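Local coordinates for protein rhamnosidase B (Bacillus sp., PDB 2OKX) that probably hydrolyses terminal alpha-L-rhamnose residues from glycosides, as an inverting alpha-L-rhamnosidase of glycoside hydrolase family 78, at residues 551-556 and 837-842; 800-805 and 862-867; 826-831 and 841-846. All coordinates share one frame; numbering follows the deposited sequence. Where two conformers were deposited one is given.

Overall arrangement
All three contacts lie in the helical alpha-barrel domain of the family 78 rhamnosidase, within the sequence range 534-876, and tie the long loop between helix 817-833 and helix 868-876 to the helices around it. Interaction 1 joins helix 544-559 to 837-842, interaction 2 joins helix 801-813 to 862-867, and interaction 3, nested inside the loop closed by interaction 2, joins helix 817-833 to 841-846. Their centres are 9 to 11 Å apart. Interactions 1 and 3 share Glu841 and Met842. Ser865 OG bonds Trp840 O, and the hydroxyls of Tyr843 and Ser804 bond each other, so one polar and apolar network fastens the loop to three helices.

Interaction 1: residues 551-556 and 837-842; sequences EISRHT and TTCWEM
Thr556, on helix 544-559, receives the backbone N-H of Cys839 on its hydroxyl: Cys839 N to Thr556 OG1 is 2.7 Å, with an N-H...O angle of 158°. The same hydroxyl gives its own proton to Ile552 O one turn back, at 2.6 Å from Thr556 OG1. Its chi1 of -56° places OG1 beside the backbone N and anti to the carbonyl carbon, near Ile552 O. The OG1 bond is added to the helical bond from Thr556 N, and the two donors reach Ile552 O from opposite faces of its carbonyl plane.

Ile552 can be followed outward. Its CB lies 3.6 Å from Thr837 O; CG2 rests against the carbonyl carbon of Thr837; CG1 meets the sulfur, with Ile552 CG1 to Cys839 SG at 3.9 Å; and the terminal CD1 is 4.1 Å from both Thr838 O and Cys839 SG. Cys839 SG is also 3.6 Å from Ser553 OG, whose hydrogen bond goes to Thr549 O. His555 turns the edge of its ring to the loop, CD2 standing 3.5 Å from Thr837 O near the ring plane, while NE2 bonds Glu446 O.

A helix threonine that donates to the i-4 carbonyl can still accept from a loop amide, and here this joins helix 544-559 to the loop within the helical barrel domain of this glycoside hydrolase family.

Interaction 2: residues 800-805 and 862-867; sequences SPFMSF and HAWSAA
Phe802 and Trp864 lie face against face in an offset stack, the Phe802 ring centroid 3.9 Å from that of the Trp864 six-membered ring and the planes only 8° apart. Phe802 CG stands anti to its backbone N (chi1 170°), which sets it 3.4 Å from Trp864 CE3, and that CE3 lies over the centre of the phenylalanine ring. Phe802 CB sits above the face of the indole's five-membered ring, 3.4 Å from its centroid, which makes a CH-pi contact. Trp864 CG, between the backbone N and the carbonyl carbon (chi1 80°), is thereby placed 3.7 Å from Phe802 CB, while NE1 bonds Glu841 O.

The neighbouring pair is tight: Pro801 CB and Ser865 CB approach to 3.3 Å, shorter than usual van der Waals contact. Ser865 OG bonds Trp840 O. Phe805 CD2 meets Ala867 CB at 3.7 Å. A water bridges the two segments by three bonds, donating to Pro801 O, 2.7 Å away, and to Trp864 O, and accepting from Ala867 N.

An alanine in place of Trp864 would probably leave the Phe802 face without its stacking partner and Glu841 O without the indole N-H. Ser800, the N-cap of helix 801-813, accepts a weak bond from Met803 N on OG, which also bonds Asp683 OD2. With Phe802 in the first turn of that helix and Trp864 in the loop, the stack closes a loop of the helical barrel onto a helix start.

Interaction 3: residues 826-831 and 841-846; sequences RNYGQM and EMYPNF
Tyr843 brings its ring against helix 817-833, one of the helices of the alpha-barrel domain, and meets Asn827, Gln830 and Met831 there. The contact buries 219 Å², both sides summed, and Tyr843 gives the largest share.

The closely packed part is the Tyr843 ring with the three helix side chains that meet it. Asn827 CB stands 3.5 Å from Tyr843 OH, and the Asn827 side chain runs across the phenol at about a right angle, its amide plane tilted 30° from the ring. Asn827 OD1 lies above one ring face, offset toward the rim, whereas ND2 is bonded to Asp823. NE2 of Gln830 makes the closest approach, 3.4 Å from Tyr843 CD2, oblique to the ring. Met831 adds its methyl, with CE 3.9 Å from Tyr843 CE2. The tyrosine hydroxyl is paired with Ser804 OG of helix 801-813, and its side chain also touches Pro801 of that helix; the phenol is thereby placed between two successive helices. Tyr828, whose hydroxyl bonds Ser865 O, comes no closer to Tyr843 OH than 4.2 Å at its CE2, so this approach is peripheral.

The looser margin is where Gln830 OE1 meets Pro844. Both residues are partly exposed, as is Asn827. Gln830 CG takes the position between the backbone N and the carbonyl carbon (chi1 77°), and the extended chain beyond it carries the amide out to the loop. Gln830 and Pro844 meet tip to tip, OE1 lying 3.5 Å from Pro844 CD, a contact without a hydrogen bond. What fixes the amide is a bond back to its own helix: Gln830 NE2 donates to Asn827 O at 3.2 Å, on a lone pair in the carbonyl plane.

Interaction 1: residues 551-556 and 837-842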
loop_
_atom_site.group_PDB
_atom_site.type_symbol
_atom_site.label_atom_id
_atom_site.label_comp_id
_atom_site.label_asym_id
_atom_site.label_seq_id
_atom_site.Cartn_x
_atom_site.Cartn_y
_atom_site.Cartn_z
ATOM N N GLU A 551 18.944 5.563 9.007
ATOM C CA GLU A 551 18.395 6.616 8.164
ATOM C C GLU A 551 17.324 6.074 7.207
ATOM O O GLU A 551 16.236 6.629 7.116
ATOM C CB GLU A 551 19.537 7.271 7.378
ATOM C CG GLU A 551 19.182 8.558 6.666
ATOM C CD GLU A 551 18.796 9.674 7.623
ATOM O OE1 GLU A 551 19.447 9.817 8.681
ATOM O OE2 GLU A 551 17.845 10.415 7.305
ATOM N N ILE A 552 17.611 4.988 6.495
ATOM C CA ILE A 552 16.601 4.468 5.579
ATOM C C ILE A 552 15.437 3.827 6.331
ATOM O O ILE A 552 14.308 3.816 5.840
ATOM C CB ILE A 552 17.186 3.464 4.544
ATOM C CG1 ILE A 552 17.713 2.207 5.229
ATOM C CG2 ILE A 552 18.286 4.143 3.744
ATOM C CD1 ILE A 552 18.131 1.120 4.234
ATOM N N SER A 553 15.701 3.309 7.529
ATOM C CA SER A 553 14.636 2.707 8.325
ATOM C C SER A 553 13.655 3.795 8.759
ATOM O O SER A 553 12.442 3.592 8.766
ATOM C CB SER A 553 15.212 2.008 9.566
ATOM O OG SER A 553 15.970 0.859 9.212
ATOM N N ARG A 554 14.190 4.955 9.126
ATOM C CA ARG A 554 13.361 6.077 9.553
ATOM C C ARG A 554 12.535 6.579 8.362
ATOM O O ARG A 554 11.337 6.843 8.487
ATOM C CB ARG A 554 14.256 7.206 10.082
ATOM C CG ARG A 554 13.550 8.298 10.886
ATOM C CD ARG A 554 13.518 9.640 10.161
ATOM N NE ARG A 554 14.831 10.114 9.708
ATOM C CZ ARG A 554 15.681 10.857 10.415
ATOM N NH1 ARG A 554 16.838 11.219 9.874
ATOM N NH2 ARG A 554 15.390 11.252 11.648
ATOM N N HIS A 555 13.175 6.715 7.206
ATOM C CA HIS A 555 12.466 7.201 6.026
ATOM C C HIS A 555 11.361 6.234 5.595
ATOM O O HIS A 555 10.267 6.656 5.224
ATOM C CB HIS A 555 13.439 7.429 4.869
ATOM C CG HIS A 555 12.832 8.171 3.721
ATOM N ND1 HIS A 555 12.223 9.399 3.873
ATOM C CD2 HIS A 555 12.716 7.853 2.410
ATOM C CE1 HIS A 555 11.757 9.803 2.705
ATOM N NE2 HIS A 555 12.044 8.884 1.801
ATOM N N THR A 556 11.646 4.938 5.651
ATOM C CA THR A 556 10.663 3.928 5.266
ATOM C C THR A 556 9.418 4.041 6.151
ATOM O O THR A 556 8.286 3.975 5.674
ATOM C CB THR A 556 11.230 2.506 5.427
ATOM O OG1 THR A 556 12.440 2.385 4.672
ATOM C CG2 THR A 556 10.217 1.468 4.935
ATOM N N THR A 837 16.920 3.793 -0.498
ATOM C CA THR A 837 16.700 4.942 0.370
ATOM C C THR A 837 15.599 4.568 1.354
ATOM O O THR A 837 15.193 5.376 2.189
ATOM C CB THR A 837 16.297 6.203 -0.438
ATOM O OG1 THR A 837 15.226 5.885 -1.334
ATOM C CG2 THR A 837 17.494 6.724 -1.237
ATOM N N THR A 838 15.134 3.327 1.232
ATOM C CA THR A 838 14.096 2.756 2.085
ATOM C C THR A 838 14.377 1.259 2.217
ATOM O O THR A 838 15.177 0.706 1.461
ATOM C CB THR A 838 12.675 2.965 1.485
ATOM O OG1 THR A 838 12.641 2.479 0.137
ATOM C CG2 THR A 838 12.304 4.440 1.489
ATOM N N CYS A 839 13.719 0.603 3.170
ATOM C CA CYS A 839 13.923 -0.823 3.408
ATOM C C CYS A 839 13.067 -1.730 2.534
ATOM O O CYS A 839 11.844 -1.570 2.453
ATOM C CB CYS A 839 13.661 -1.142 4.879
ATOM S SG CYS A 839 14.674 -0.142 5.984
ATOM N N TRP A 840 13.728 -2.701 1.911
ATOM C CA TRP A 840 13.076 -3.650 1.017
ATOM C C TRP A 840 12.058 -4.544 1.696
ATOM O O TRP A 840 12.211 -4.920 2.855
ATOM C CB TRP A 840 14.111 -4.553 0.341
ATOM C CG TRP A 840 15.104 -3.840 -0.513
ATOM C CD1 TRP A 840 15.068 -2.533 -0.914
ATOM C CD2 TRP A 840 16.285 -4.405 -1.087
ATOM N NE1 TRP A 840 16.162 -2.250 -1.702
ATOM C CE2 TRP A 840 16.923 -3.383 -1.824
ATOM C CE3 TRP A 840 16.869 -5.678 -1.048
ATOM C CZ2 TRP A 840 18.119 -3.595 -2.517
ATOM C CZ3 TRP A 840 18.059 -5.888 -1.737
ATOM C CH2 TRP A 840 18.670 -4.849 -2.463
ATOM N N GLU A 841 11.030 -4.905 0.938
ATOM C CA GLU A 841 9.978 -5.782 1.423
ATOM C C GLU A 841 10.554 -7.170 1.704
ATOM O O GLU A 841 10.220 -7.804 2.702
ATOM C CB GLU A 841 8.884 -5.890 0.358
ATOM C CG GLU A 841 7.736 -6.820 0.697
ATOM C CD GLU A 841 6.772 -6.982 -0.473
ATOM O OE1 GLU A 841 5.672 -7.535 -0.272
ATOM O OE2 GLU A 841 7.119 -6.558 -1.600
ATOM N N MET A 842 11.416 -7.638 0.809
ATOM C CA MET A 842 12.014 -8.959 0.943
ATOM C C MET A 842 13.480 -8.943 0.561
ATOM O O MET A 842 13.988 -7.948 0.026
ATOM C CB MET A 842 11.291 -9.958 0.032
ATOM C CG MET A 842 9.794 -10.064 0.265
ATOM S SD MET A 842 8.977 -10.967 -1.076
ATOM C CE MET A 842 9.080 -9.729 -2.382
#

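Interaction 2: residues 800-805 and 862-867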
loop_
_atom_site.group_PDB
_atom_site.type_symbol
_atom_site.label_atom_id
_atom_site.label_comp_id
_atom_site.label_asym_id
_atom_site.label_seq_id
_atom_site.Cartn_x
_atom_site.Cartn_y
_atom_site.Cartn_z
ATOM N N SER A 800 12.780 -12.309 4.566
ATOM C CA SER A 800 12.420 -10.893 4.565
ATOM C C SER A 800 12.899 -10.196 5.829
ATOM O O SER A 800 13.049 -10.827 6.879
ATOM C CB SER A 800 10.904 -10.729 4.473
ATOM O OG SER A 800 10.284 -11.183 5.666
ATOM N N PRO A 801 13.149 -8.881 5.744
ATOM C CA PRO A 801 13.607 -8.141 6.925
ATOM C C PRO A 801 12.504 -8.169 7.982
ATOM O O PRO A 801 12.747 -7.896 9.155
ATOM C CB PRO A 801 13.854 -6.735 6.382
ATOM C CG PRO A 801 14.214 -6.990 4.926
ATOM C CD PRO A 801 13.184 -8.028 4.540
ATOM N N PHE A 802 11.290 -8.486 7.541
ATOM C CA PHE A 802 10.138 -8.584 8.433
ATOM C C PHE A 802 10.448 -9.678 9.445
ATOM O O PHE A 802 10.326 -9.482 10.655
ATOM C CB PHE A 802 8.886 -8.960 7.635
ATOM C CG PHE A 802 7.697 -9.321 8.489
ATOM C CD1 PHE A 802 7.040 -10.534 8.305
ATOM C CD2 PHE A 802 7.217 -8.440 9.455
ATOM C CE1 PHE A 802 5.919 -10.867 9.071
ATOM C CE2 PHE A 802 6.097 -8.761 10.225
ATOM C CZ PHE A 802 5.448 -9.978 10.032
ATOM N N MET A 803 10.848 -10.835 8.929
ATOM C CA MET A 803 11.195 -11.974 9.764
ATOM C C MET A 803 12.471 -11.649 10.539
ATOM O O MET A 803 12.645 -12.097 11.671
ATOM C CB MET A 803 11.392 -13.216 8.889
ATOM C CG MET A 803 11.634 -14.512 9.652
ATOM S SD MET A 803 10.294 -14.975 10.784
ATOM C CE MET A 803 11.252 -15.312 12.279
ATOM N N SER A 804 13.360 -10.866 9.930
ATOM C CA SER A 804 14.602 -10.475 10.596
ATOM C C SER A 804 14.292 -9.776 11.920
ATOM O O SER A 804 15.031 -9.918 12.892
ATOM C CB SER A 804 15.425 -9.529 9.711
ATOM O OG SER A 804 16.048 -10.219 8.639
ATOM N N PHE A 805 13.195 -9.025 11.953
ATOM C CA PHE A 805 12.803 -8.299 13.161
ATOM C C PHE A 805 12.625 -9.267 14.325
ATOM O O PHE A 805 13.140 -9.038 15.423
ATOM C CB PHE A 805 11.496 -7.534 12.922
ATOM C CG PHE A 805 11.186 -6.506 13.981
ATOM C CD1 PHE A 805 10.908 -6.890 15.290
ATOM C CD2 PHE A 805 11.157 -5.151 13.661
ATOM C CE1 PHE A 805 10.604 -5.940 16.269
ATOM C CE2 PHE A 805 10.855 -4.191 14.626
ATOM C CZ PHE A 805 10.576 -4.585 15.935
ATOM N N HIS A 862 9.017 -1.060 2.538
ATOM C CA HIS A 862 8.076 -1.750 3.428
ATOM C C HIS A 862 8.539 -1.496 4.857
ATOM O O HIS A 862 9.563 -2.032 5.281
ATOM C CB HIS A 862 8.085 -3.263 3.159
ATOM C CG HIS A 862 6.894 -3.754 2.396
ATOM N ND1 HIS A 862 6.001 -4.670 2.915
ATOM C CD2 HIS A 862 6.454 -3.467 1.149
ATOM C CE1 HIS A 862 5.064 -4.926 2.019
ATOM N NE2 HIS A 862 5.316 -4.209 0.938
ATOM N N ALA A 863 7.790 -0.685 5.597
ATOM C CA ALA A 863 8.178 -0.360 6.965
ATOM C C ALA A 863 8.218 -1.569 7.890
ATOM O O ALA A 863 8.766 -1.487 8.986
ATOM C CB ALA A 863 7.253 0.720 7.544
ATOM N N TRP A 864 7.647 -2.695 7.470
ATOM C CA TRP A 864 7.696 -3.865 8.335
ATOM C C TRP A 864 9.139 -4.384 8.360
ATOM O O TRP A 864 9.495 -5.251 9.164
ATOM C CB TRP A 864 6.689 -4.938 7.864
ATOM C CG TRP A 864 7.082 -5.820 6.700
ATOM C CD1 TRP A 864 8.125 -5.647 5.830
ATOM C CD2 TRP A 864 6.416 -7.023 6.290
ATOM N NE1 TRP A 864 8.150 -6.672 4.906
ATOM C CE2 TRP A 864 7.111 -7.529 5.167
ATOM C CE3 TRP A 864 5.296 -7.722 6.764
ATOM C CZ2 TRP A 864 6.724 -8.705 4.510
ATOM C CZ3 TRP A 864 4.910 -8.894 6.113
ATOM C CH2 TRP A 864 5.626 -9.372 4.996
ATOM N N SER A 865 9.971 -3.796 7.499
ATOM C CA SER A 865 11.386 -4.149 7.371
ATOM C C SER A 865 12.320 -3.121 8.027
ATOM O O SER A 865 13.540 -3.228 7.890
ATOM C CB SER A 865 11.774 -4.243 5.890
ATOM O OG SER A 865 11.080 -5.278 5.215
ATOM N N ALA A 866 11.764 -2.138 8.734
ATOM C CA ALA A 866 12.588 -1.088 9.347
ATOM C C ALA A 866 13.185 -1.402 10.723
ATOM O O ALA A 866 13.462 -0.491 11.508
ATOM C CB ALA A 866 11.782 0.218 9.421
ATOM N N ALA A 867 13.409 -2.682 10.997
ATOM C CA ALA A 867 13.968 -3.125 12.276
ATOM C C ALA A 867 15.078 -2.269 12.904
ATOM O O ALA A 867 15.019 -1.957 14.095
ATOM C CB ALA A 867 14.451 -4.572 12.152
HETATM O O HOH W 1 12.189 -5.377 10.091
#

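Interaction 3: residues 826-831 and 841-846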
loop_
_atom_site.group_PDB
_atom_site.type_symbol
_atom_site.label_atom_id
_atom_site.label_comp_id
_atom_site.label_asym_id
_atom_site.label_seq_id
_atom_site.Cartn_x
_atom_site.Cartn_y
_atom_site.Cartn_z
ATOM N N ARG A 826 25.206 -6.785 7.127
ATOM C CA ARG A 826 25.159 -7.595 5.917
ATOM C C ARG A 826 23.868 -7.429 5.128
ATOM O O ARG A 826 23.889 -7.102 3.938
ATOM C CB ARG A 826 25.357 -9.077 6.261
ATOM C CG ARG A 826 25.088 -10.022 5.091
ATOM C CD ARG A 826 25.483 -11.471 5.387
ATOM N NE ARG A 826 24.986 -11.951 6.675
ATOM C CZ ARG A 826 25.665 -11.866 7.815
ATOM N NH1 ARG A 826 26.874 -11.322 7.825
ATOM N NH2 ARG A 826 25.136 -12.323 8.942
ATOM N N ASN A 827 22.745 -7.640 5.801
ATOM C CA ASN A 827 21.448 -7.578 5.149
ATOM C C ASN A 827 20.929 -6.219 4.730
ATOM O O ASN A 827 20.315 -6.092 3.672
ATOM C CB ASN A 827 20.420 -8.309 6.005
ATOM C CG ASN A 827 20.629 -9.806 5.975
ATOM O OD1 ASN A 827 20.804 -10.385 4.902
ATOM N ND2 ASN A 827 20.615 -10.442 7.140
ATOM N N TYR A 828 21.157 -5.199 5.547
ATOM C CA TYR A 828 20.707 -3.875 5.165
ATOM C C TYR A 828 21.803 -3.236 4.323
ATOM O O TYR A 828 21.531 -2.387 3.472
ATOM C CB TYR A 828 20.378 -3.053 6.411
ATOM C CG TYR A 828 19.094 -3.517 7.063
ATOM C CD1 TYR A 828 17.874 -2.905 6.761
ATOM C CD2 TYR A 828 19.086 -4.606 7.943
ATOM C CE1 TYR A 828 16.679 -3.367 7.318
ATOM C CE2 TYR A 828 17.900 -5.074 8.502
ATOM C CZ TYR A 828 16.702 -4.451 8.186
ATOM O OH TYR A 828 15.527 -4.909 8.737
ATOM N N GLY A 829 23.042 -3.668 4.542
ATOM C CA GLY A 829 24.147 -3.146 3.755
ATOM C C GLY A 829 23.956 -3.483 2.279
ATOM O O GLY A 829 24.311 -2.696 1.399
ATOM N N GLN A 830 23.389 -4.653 2.000
ATOM C CA GLN A 830 23.158 -5.065 0.618
ATOM C C GLN A 830 22.111 -4.154 -0.034
ATOM O O GLN A 830 22.148 -3.916 -1.239
ATOM C CB GLN A 830 22.700 -6.526 0.557
ATOM C CG GLN A 830 21.245 -6.752 0.937
ATOM C CD GLN A 830 20.820 -8.207 0.796
ATOM O OE1 GLN A 830 21.086 -8.847 -0.222
ATOM N NE2 GLN A 830 20.145 -8.731 1.818
ATOM N N MET A 831 21.181 -3.641 0.766
ATOM C CA MET A 831 20.156 -2.737 0.247
ATOM C C MET A 831 20.837 -1.440 -0.162
ATOM O O MET A 831 20.594 -0.909 -1.248
ATOM C CB MET A 831 19.109 -2.431 1.318
ATOM C CG MET A 831 18.272 -3.622 1.731
ATOM S SD MET A 831 17.069 -3.157 2.975
ATOM C CE MET A 831 16.760 -4.747 3.761
ATOM N N GLU A 841 11.030 -4.905 0.938
ATOM C CA GLU A 841 9.978 -5.782 1.423
ATOM C C GLU A 841 10.554 -7.170 1.704
ATOM O O GLU A 841 10.220 -7.804 2.702
ATOM C CB GLU A 841 8.884 -5.890 0.358
ATOM C CG GLU A 841 7.736 -6.820 0.697
ATOM C CD GLU A 841 6.772 -6.982 -0.473
ATOM O OE1 GLU A 841 5.672 -7.535 -0.272
ATOM O OE2 GLU A 841 7.119 -6.558 -1.600
ATOM N N MET A 842 11.416 -7.638 0.809
ATOM C CA MET A 842 12.014 -8.959 0.943
ATOM C C MET A 842 13.480 -8.943 0.561
ATOM O O MET A 842 13.988 -7.948 0.026
ATOM C CB MET A 842 11.291 -9.958 0.032
ATOM C CG MET A 842 9.794 -10.064 0.265
ATOM S SD MET A 842 8.977 -10.967 -1.076
ATOM C CE MET A 842 9.080 -9.729 -2.382
ATOM N N TYR A 843 14.156 -10.056 0.834
ATOM C CA TYR A 843 15.562 -10.206 0.494
ATOM C C TYR A 843 15.671 -10.807 -0.900
ATOM O O TYR A 843 14.738 -11.453 -1.382
ATOM C CB TYR A 843 16.261 -11.125 1.500
ATOM C CG TYR A 843 16.462 -10.500 2.858
ATOM C CD1 TYR A 843 16.130 -11.193 4.023
ATOM C CD2 TYR A 843 16.990 -9.214 2.980
ATOM C CE1 TYR A 843 16.319 -10.620 5.278
ATOM C CE2 TYR A 843 17.184 -8.633 4.229
ATOM C CZ TYR A 843 16.844 -9.342 5.373
ATOM O OH TYR A 843 17.027 -8.766 6.611
ATOM N N PRO A 844 16.808 -10.587 -1.575
ATOM C CA PRO A 844 17.013 -11.128 -2.921
ATOM C C PRO A 844 17.175 -12.644 -2.873
ATOM O O PRO A 844 17.394 -13.221 -1.806
ATOM C CB PRO A 844 18.305 -10.451 -3.377
ATOM C CG PRO A 844 18.333 -9.183 -2.600
ATOM C CD PRO A 844 17.869 -9.627 -1.234
ATOM N N ASN A 845 17.064 -13.275 -4.037
ATOM C CA ASN A 845 17.231 -14.717 -4.185
ATOM C C ASN A 845 16.159 -15.622 -3.582
ATOM O O ASN A 845 16.436 -16.759 -3.194
ATOM C CB ASN A 845 18.617 -15.131 -3.681
ATOM C CG ASN A 845 19.738 -14.430 -4.435
ATOM O OD1 ASN A 845 19.648 -14.220 -5.648
ATOM N ND2 ASN A 845 20.803 -14.074 -3.724
ATOM N N PHE A 846 14.940 -15.103 -3.494
ATOM C CA PHE A 846 13.790 -15.868 -3.018
ATOM C C PHE A 846 12.761 -15.650 -4.122
ATOM O O PHE A 846 12.544 -14.518 -4.553
ATOM C CB PHE A 846 13.256 -15.333 -1.685
ATOM C CG PHE A 846 14.075 -15.742 -0.491
ATOM C CD1 PHE A 846 15.219 -15.036 -0.139
ATOM C CD2 PHE A 846 13.703 -16.845 0.274
ATOM C CE1 PHE A 846 15.983 -15.419 0.957
ATOM C CE2 PHE A 846 14.462 -17.240 1.374
ATOM C CZ PHE A 846 15.603 -16.525 1.717
#